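PDB 5FOO: 6-phospho-beta-d glycosidase from Streptococcus pyogenes, which probably hydrolyses 6-phosphorylated beta-glucosides, as a glycoside hydrolase of family 1 that binds the glucose 6-phosphate mimic 6-phosphocyclophellitol. Local coordinates for residues Ala189-Val192 / Ala193-Leu196; Val268-Asp272 / Gly273-Gln277; Asp420-Trp424 / Leu425-Lys429. The protein carries 1 engineered substitution. All coordinates share one frame; numbering follows the deposited sequence.

Interaction 1 (Ala189-Val192 / Ala193-Leu196); sequences AVQV and AYNL
Gln191 and Asn195 sit one turn apart on helix 186-208 and join their side-chain amides. Gln191 starts with CG anti to its own N (chi1 -177°), and the bend at chi2 carries the amide toward Asn195, one turn on. From CB the chain runs to CG, 4.0 Å from ND2 of Asn195. CD is 4.0 Å from OD1 of Asn195, and NE2 of Gln191 gives that oxygen a hydrogen bond at 2.9 Å. The acceptor lies in the amide plane of Gln191, but the donor stands above the carbonyl plane of Asn195. The two amide planes are 50° apart. NE2 is also 3.6 Å from CD1 of Tyr194, whose ring runs alongside the Gln191 side chain. The remaining amide atoms turn elsewhere: OE1 of Gln191 accepts from N of Gln277, and ND2 of Asn195 donates to O of Trp133. The backbone keeps its i to i+4 bonds, such as N of Asn195 to O of Gln191 at 2.8 Å. On another side of the helix, CG1 of Val192 packs on CD1 of Leu196 at 3.8 Å. Ala193 turns to helix 235-258, and Tyr194 stacks on Trp276. The two amides thus share one hydrogen bond in a largely buried setting: each uses one group on its helix neighbour and the other on a loop, which fixes how both are rotated.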
loop_
_atom_site.group_PDB
_atom_site.type_symbol
_atom_site.label_atom_id
_atom_site.label_comp_id
_atom_site.label_asym_id
_atom_site.label_seq_id
_atom_site.Cartn_x
_atom_site.Cartn_y
_atom_site.Cartn_z
ATOM N N ALA A 189 -14.517 12.469 4.272
ATOM C CA ALA A 189 -13.888 11.163 4.283
ATOM C C ALA A 189 -14.716 10.115 3.527
ATOM O O ALA A 189 -14.186 9.365 2.742
ATOM C CB ALA A 189 -13.669 10.718 5.684
ATOM N N VAL A 190 -16.019 10.071 3.804
ATOM C CA VAL A 190 -16.896 9.085 3.244
ATOM C C VAL A 190 -17.014 9.298 1.727
ATOM O O VAL A 190 -17.046 8.338 0.948
ATOM C CB VAL A 190 -18.260 9.139 3.947
ATOM C CG1 VAL A 190 -19.281 8.285 3.257
ATOM C CG2 VAL A 190 -18.087 8.664 5.380
ATOM N N GLN A 191 -17.087 10.548 1.301
ATOM C CA GLN A 191 -17.204 10.814 -0.119
ATOM C C GLN A 191 -15.853 10.440 -0.812
ATOM O O GLN A 191 -15.870 9.814 -1.864
ATOM C CB GLN A 191 -17.618 12.292 -0.389
ATOM C CG GLN A 191 -17.816 12.607 -1.861
ATOM C CD GLN A 191 -19.005 11.887 -2.468
ATOM O OE1 GLN A 191 -20.113 12.009 -1.954
ATOM N NE2 GLN A 191 -18.799 11.158 -3.600
ATOM N N VAL A 192 -14.732 10.817 -0.212
ATOM C CA VAL A 192 -13.415 10.390 -0.690
ATOM C C VAL A 192 -13.305 8.873 -0.858
ATOM O O VAL A 192 -12.781 8.432 -1.890
ATOM C CB VAL A 192 -12.283 10.986 0.169
ATOM C CG1 VAL A 192 -10.914 10.361 -0.075
ATOM C CG2 VAL A 192 -12.153 12.491 -0.150
ATOM N N ALA A 193 -13.809 8.093 0.117
ATOM C CA ALA A 193 -13.809 6.655 0.018
ATOM C C ALA A 193 -14.609 6.167 -1.203
ATOM O O ALA A 193 -14.112 5.348 -1.974
ATOM C CB ALA A 193 -14.341 6.042 1.281
ATOM N N TYR A 194 -15.821 6.700 -1.397
ATOM C CA TYR A 194 -16.575 6.352 -2.607
ATOM C C TYR A 194 -15.785 6.742 -3.878
ATOM O O TYR A 194 -15.724 5.967 -4.847
ATOM C CB TYR A 194 -17.946 7.014 -2.621
ATOM C CG TYR A 194 -18.702 6.884 -3.913
ATOM C CD1 TYR A 194 -18.530 7.771 -4.912
ATOM C CD2 TYR A 194 -19.606 5.841 -4.097
ATOM C CE1 TYR A 194 -19.228 7.639 -6.117
ATOM C CE2 TYR A 194 -20.320 5.688 -5.274
ATOM C CZ TYR A 194 -20.112 6.573 -6.293
ATOM O OH TYR A 194 -20.804 6.390 -7.410
ATOM N N ASN A 195 -15.152 7.923 -3.854
ATOM C CA ASN A 195 -14.504 8.433 -5.044
ATOM C C ASN A 195 -13.268 7.584 -5.388
ATOM O O ASN A 195 -13.004 7.320 -6.560
ATOM C CB ASN A 195 -14.143 9.909 -4.917
ATOM C CG ASN A 195 -15.356 10.838 -4.997
ATOM O OD1 ASN A 195 -16.507 10.429 -5.269
ATOM N ND2 ASN A 195 -15.096 12.104 -4.752
ATOM N N LEU A 196 -12.553 7.102 -4.369
ATOM C CA LEU A 196 -11.407 6.186 -4.589
ATOM C C LEU A 196 -11.801 4.832 -5.186
ATOM O O LEU A 196 -11.116 4.288 -6.095
ATOM C CB LEU A 196 -10.625 6.027 -3.299
ATOM C CG LEU A 196 -9.846 7.283 -2.944
ATOM C CD1 LEU A 196 -9.407 7.165 -1.497
ATOM C CD2 LEU A 196 -8.625 7.462 -3.812
#

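Interaction 2 (Val268-Asp272 / Gly273-Gln277); sequences VLKKD and GVLWQ
Leu269 has CG anti to its carbonyl carbon (chi1 -67°), while Trp276 has CG between its backbone N and carbonyl carbon (chi1 47°), and these torsions bring a leucine methyl to the indole. The setting is a Schellman motif that ends helix 263-271. Gly273 takes positive phi (73°), and two backbone bonds run back into the last turn. N of Val274 donates to O of Leu269 at 2.9 Å, and N of Gly273 donates to O of Lys270 at 3.0 Å. Beyond Gly273 the chain leaves the helix, and Val274, Leu275 and Trp276 each pack on Leu269. CD2 of Leu269 meets CG2 of Val274 at 3.8 Å, the two side chains crossing at about a right angle. CB of Leu269 touches CD1 of Leu275 at 3.9 Å. This same CD1 also lies over one face of the Trp276 ring, toward its rim. Three successive loop residues thus gather on one leucine of the last helical turn. Outside, Trp317 touches Leu269 and Val274, and Val190 of helix 186-208 touches Leu269 and Trp276. NZ of Lys271 makes a salt bridge to OD1 of Asp272 at 2.8 Å; OD2 is held by Tyr322 and Trp317. At the indole, CD1 of Leu269 comes to 3.6 Å from CZ3 of Trp276.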
loop_
_atom_site.group_PDB
_atom_site.type_symbol
_atom_site.label_atom_id
_atom_site.label_comp_id
_atom_site.label_asym_id
_atom_site.label_seq_id
_atom_site.Cartn_x
_atom_site.Cartn_y
_atom_site.Cartn_z
ATOM N N VAL A 268 -25.737 2.222 7.747
ATOM C CA VAL A 268 -25.160 3.031 8.819
ATOM C C VAL A 268 -24.850 4.458 8.356
ATOM O O VAL A 268 -25.183 5.455 9.036
ATOM C CB VAL A 268 -23.952 2.343 9.472
ATOM C CG1 VAL A 268 -23.238 3.253 10.484
ATOM C CG2 VAL A 268 -24.377 1.007 10.117
ATOM N N LEU A 269 -24.213 4.563 7.206
ATOM C CA LEU A 269 -23.766 5.873 6.714
ATOM C C LEU A 269 -24.967 6.784 6.464
ATOM O O LEU A 269 -24.909 7.956 6.801
ATOM C CB LEU A 269 -22.940 5.740 5.416
ATOM C CG LEU A 269 -21.600 5.031 5.609
ATOM C CD1 LEU A 269 -21.004 4.852 4.221
ATOM C CD2 LEU A 269 -20.650 5.809 6.519
ATOM N N LYS A 270 -26.035 6.201 5.920
ATOM C CA LYS A 270 -27.296 6.902 5.622
ATOM C C LYS A 270 -28.014 7.345 6.897
ATOM O O LYS A 270 -28.439 8.473 6.995
ATOM C CB LYS A 270 -28.171 5.957 4.857
ATOM C CG LYS A 270 -29.409 6.469 4.161
ATOM C CD LYS A 270 -30.140 5.165 3.744
ATOM C CE LYS A 270 -31.110 5.287 2.593
ATOM N NZ LYS A 270 -32.055 6.388 2.906
ATOM N N LYS A 271 -28.088 6.461 7.877
ATOM C CA LYS A 271 -28.645 6.791 9.156
ATOM C C LYS A 271 -27.866 7.908 9.811
ATOM O O LYS A 271 -28.456 8.757 10.460
ATOM C CB LYS A 271 -28.682 5.567 10.056
ATOM C CG LYS A 271 -29.122 5.822 11.494
ATOM C CD LYS A 271 -28.948 4.588 12.397
ATOM C CE LYS A 271 -27.531 4.015 12.538
ATOM N NZ LYS A 271 -26.497 4.836 13.235
ATOM N N ASP A 272 -26.554 7.934 9.635
ATOM C CA ASP A 272 -25.763 8.935 10.287
ATOM C C ASP A 272 -25.685 10.185 9.444
ATOM O O ASP A 272 -24.909 11.059 9.792
ATOM C CB ASP A 272 -24.327 8.465 10.611
ATOM C CG ASP A 272 -24.284 7.334 11.599
ATOM O OD1 ASP A 272 -25.297 7.113 12.241
ATOM O OD2 ASP A 272 -23.227 6.684 11.779
ATOM N N GLY A 273 -26.380 10.257 8.324
ATOM C CA GLY A 273 -26.320 11.462 7.496
ATOM C C GLY A 273 -25.057 11.738 6.697
ATOM O O GLY A 273 -24.843 12.873 6.326
ATOM N N VAL A 274 -24.201 10.737 6.453
ATOM C CA VAL A 274 -22.930 10.983 5.800
ATOM C C VAL A 274 -22.686 10.156 4.544
ATOM O O VAL A 274 -21.578 10.177 4.006
ATOM C CB VAL A 274 -21.734 10.798 6.792
ATOM C CG1 VAL A 274 -21.785 11.874 7.893
ATOM C CG2 VAL A 274 -21.690 9.392 7.384
ATOM N N LEU A 275 -23.707 9.470 4.060
ATOM C CA LEU A 275 -23.597 8.682 2.851
ATOM C C LEU A 275 -23.104 9.518 1.640
ATOM O O LEU A 275 -23.505 10.668 1.446
ATOM C CB LEU A 275 -24.919 7.990 2.521
ATOM C CG LEU A 275 -24.916 6.987 1.339
ATOM C CD1 LEU A 275 -24.115 5.722 1.663
ATOM C CD2 LEU A 275 -26.340 6.636 0.955
ATOM N N TRP A 276 -22.179 8.919 0.883
ATOM C CA TRP A 276 -21.628 9.494 -0.336
ATOM C C TRP A 276 -22.719 9.810 -1.323
ATOM O O TRP A 276 -23.793 9.241 -1.290
ATOM C CB TRP A 276 -20.599 8.529 -1.025
ATOM C CG TRP A 276 -21.086 7.101 -1.146
ATOM C CD1 TRP A 276 -22.104 6.630 -1.934
ATOM C CD2 TRP A 276 -20.621 6.000 -0.386
ATOM N NE1 TRP A 276 -22.322 5.315 -1.687
ATOM C CE2 TRP A 276 -21.382 4.868 -0.794
ATOM C CE3 TRP A 276 -19.588 5.845 0.551
ATOM C CZ2 TRP A 276 -21.137 3.581 -0.320
ATOM C CZ3 TRP A 276 -19.349 4.544 1.070
ATOM C CH2 TRP A 276 -20.125 3.438 0.636
ATOM N N GLN A 277 -22.401 10.726 -2.202
ATOM C CA GLN A 277 -23.198 10.960 -3.400
ATOM C C GLN A 277 -22.776 10.002 -4.525
ATOM O O GLN A 277 -21.615 10.015 -4.960
ATOM C CB GLN A 277 -22.967 12.404 -3.878
ATOM C CG GLN A 277 -23.729 13.426 -3.089
ATOM C CD GLN A 277 -25.224 13.390 -3.417
ATOM O OE1 GLN A 277 -25.617 13.535 -4.589
ATOM N NE2 GLN A 277 -26.067 13.171 -2.394
#

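Interaction 3 (Asp420-Trp424 / Leu425-Lys429); sequences DGWSW and LNAYK. With JAZ (6-phosphocyclophellitol), chain G.
Tyr428 lays one face of its ring against the backbone of Gly421 and Trp422. The chain doubles back at Trp424 to Ala427, in the loop after barrel strand 410-416, and a type II' beta turn from Asn426 to Lys429 follows. CA of Trp422 stands over the tyrosine face in a CH-pi contact, 4.1 Å from the ring centroid. O of Asp420 lies at the ring edge, in plane. The indole of Trp422 is inclined to the phenol, the planes 54° apart, and CE2 of Tyr428 comes to the indole edge. With CG anti to the backbone N (chi1 -176°), Trp422 also sets CD1 3.6 Å from CB of Ala427. Its NE1 bonds to O of Val46, and OH of Tyr428 to Ser52. N of Ser423 donates to O of Ala427 at 2.9 Å, and N of Ala427 donates to O of Trp424 at 2.8 Å. These bonds hold the folded loop, which presents Ser423 and Trp424 to the ligand pocket. OG of Ser423 is close to the phosphate, though the fit there is doubtful. Trp424 turns its indole edge to 6-phosphocyclophellitol, and its NE1 donates to O16 of the ligand at 3.0 Å.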
loop_
_atom_site.group_PDB
_atom_site.type_symbol
_atom_site.label_atom_id
_atom_site.label_comp_id
_atom_site.label_asym_id
_atom_site.label_seq_id
_atom_site.Cartn_x
_atom_site.Cartn_y
_atom_site.Cartn_z
ATOM N N ASP A 420 16.136 0.564 2.542
ATOM C CA ASP A 420 15.630 1.557 3.483
ATOM C C ASP A 420 15.087 2.711 2.707
ATOM O O ASP A 420 15.783 3.206 1.775
ATOM C CB ASP A 420 16.749 2.091 4.411
ATOM C CG ASP A 420 17.263 1.053 5.447
ATOM O OD1 ASP A 420 16.585 0.044 5.764
ATOM O OD2 ASP A 420 18.358 1.324 6.011
ATOM N N GLY A 421 13.863 3.134 3.051
ATOM C CA GLY A 421 13.263 4.298 2.396
ATOM C C GLY A 421 12.630 5.319 3.341
ATOM O O GLY A 421 12.544 5.119 4.551
ATOM N N TRP A 422 12.088 6.359 2.748
ATOM C CA TRP A 422 11.528 7.481 3.485
ATOM C C TRP A 422 10.106 7.168 3.862
ATOM O O TRP A 422 9.290 7.070 2.966
ATOM C CB TRP A 422 11.584 8.703 2.580
ATOM C CG TRP A 422 11.147 9.961 3.198
ATOM C CD1 TRP A 422 11.818 10.698 4.181
ATOM C CD2 TRP A 422 9.941 10.670 2.924
ATOM N NE1 TRP A 422 11.099 11.850 4.461
ATOM C CE2 TRP A 422 9.945 11.847 3.729
ATOM C CE3 TRP A 422 8.853 10.445 2.063
ATOM C CZ2 TRP A 422 8.903 12.753 3.719
ATOM C CZ3 TRP A 422 7.820 11.369 2.055
ATOM C CH2 TRP A 422 7.873 12.525 2.871
ATOM N N SER A 423 9.796 6.969 5.166
ATOM C CA SER A 423 8.409 6.667 5.568
ATOM C C SER A 423 7.614 7.910 6.075
ATOM O O SER A 423 7.207 7.975 7.233
ATOM C CB SER A 423 8.199 5.486 6.597
ATOM O OG SER A 423 9.140 4.385 6.773
ATOM N N TRP A 424 7.379 8.864 5.210
ATOM C CA TRP A 424 6.365 9.848 5.439
ATOM C C TRP A 424 6.840 10.702 6.687
ATOM O O TRP A 424 8.058 11.018 6.815
ATOM C CB TRP A 424 5.002 9.125 5.628
ATOM C CG TRP A 424 4.745 8.063 4.561
ATOM C CD1 TRP A 424 4.592 6.728 4.756
ATOM C CD2 TRP A 424 4.594 8.278 3.132
ATOM N NE1 TRP A 424 4.318 6.099 3.563
ATOM C CE2 TRP A 424 4.330 7.018 2.550
ATOM C CE3 TRP A 424 4.682 9.394 2.307
ATOM C CZ2 TRP A 424 4.192 6.846 1.172
ATOM C CZ3 TRP A 424 4.512 9.236 0.905
ATOM C CH2 TRP A 424 4.275 7.964 0.361
ATOM N N LEU A 425 5.936 10.958 7.634
ATOM C CA LEU A 425 6.293 11.739 8.833
ATOM C C LEU A 425 7.443 11.110 9.603
ATOM O O LEU A 425 8.287 11.840 10.100
ATOM C CB LEU A 425 5.080 11.976 9.725
ATOM C CG LEU A 425 4.036 12.840 9.057
ATOM C CD1 LEU A 425 2.825 12.905 9.955
ATOM C CD2 LEU A 425 4.553 14.239 8.741
ATOM N N ASN A 426 7.579 9.790 9.610
ATOM C CA ASN A 426 8.729 9.184 10.275
ATOM C C ASN A 426 10.017 9.117 9.514
ATOM O O ASN A 426 11.058 8.636 10.059
ATOM C CB ASN A 426 8.346 7.802 10.764
ATOM C CG ASN A 426 7.154 7.860 11.653
ATOM O OD1 ASN A 426 6.080 7.437 11.304
ATOM N ND2 ASN A 426 7.325 8.475 12.770
ATOM N N ALA A 427 9.981 9.557 8.252
ATOM C CA ALA A 427 11.201 9.619 7.449
ATOM C C ALA A 427 12.012 8.346 7.675
ATOM O O ALA A 427 11.462 7.298 7.487
ATOM C CB ALA A 427 11.988 10.891 7.772
ATOM N N TYR A 428 13.260 8.428 8.142
ATOM C CA TYR A 428 14.150 7.284 8.313
ATOM C C TYR A 428 14.329 6.910 9.766
ATOM O O TYR A 428 15.293 6.264 10.122
ATOM C CB TYR A 428 15.539 7.616 7.662
ATOM C CG TYR A 428 15.492 7.600 6.130
ATOM C CD1 TYR A 428 15.678 6.418 5.403
ATOM C CD2 TYR A 428 15.250 8.771 5.418
ATOM C CE1 TYR A 428 15.590 6.406 3.998
ATOM C CE2 TYR A 428 15.171 8.792 4.025
ATOM C CZ TYR A 428 15.328 7.622 3.317
ATOM O OH TYR A 428 15.240 7.718 1.948
ATOM N N LYS A 429 13.446 7.378 10.645
ATOM C CA LYS A 429 13.487 6.917 12.029
ATOM C C LYS A 429 13.553 5.382 12.140
ATOM O O LYS A 429 14.412 4.832 12.820
ATOM C CB LYS A 429 12.234 7.399 12.742
ATOM C CG LYS A 429 12.223 7.088 14.220
ATOM C CD LYS A 429 10.901 7.556 14.816
ATOM C CE LYS A 429 10.960 7.216 16.310
ATOM N NZ LYS A 429 9.760 7.718 16.967
HETATM C C2 JAZ G . 4.922 2.452 4.718
HETATM C C3 JAZ G . 4.329 2.058 3.348
HETATM C C4 JAZ G . 2.905 1.538 3.510
HETATM C C5 JAZ G . 2.823 0.339 4.444
HETATM C C6 JAZ G . 3.502 0.645 5.762
HETATM C C7 JAZ G . 4.917 1.195 5.580
HETATM C C8 JAZ G . 5.651 1.360 6.908
HETATM O O9 JAZ G . 4.934 2.328 7.669
HETATM P P10 JAZ G . 5.731 3.252 8.686
HETATM O O11 JAZ G . 4.683 4.150 9.242
HETATM O O12 JAZ G . 6.933 3.829 8.063
HETATM O O13 JAZ G . 6.263 2.347 9.709
HETATM O O14 JAZ G . 2.680 1.531 6.533
HETATM O O15 JAZ G . 6.283 2.876 4.580
HETATM O O16 JAZ G . 4.305 3.225 2.565
HETATM O O17 JAZ G . 2.361 1.211 2.242
HETATM O O HOH W 1 10.800 5.522 9.532
#

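Overall arrangement
The three contacts come in chain order and belong to one eight-stranded parallel TIM barrel. Interactions 1 and 2 are neighbours, their centres 12 Å apart. Helix 186-208 carries the first, and the second ends helix 263-271; residues of helix 186-208 touch the loop that follows helix 263-271, which joins the two helices on the outer side of the barrel. Interaction 3 lies far from both, its centre about 27 Å from that of interaction 1 and about 36 Å from that of interaction 2. It alone holds residues of the ligand pocket. The first two are therefore structural packing, whereas residues 420-429 shape the site itself.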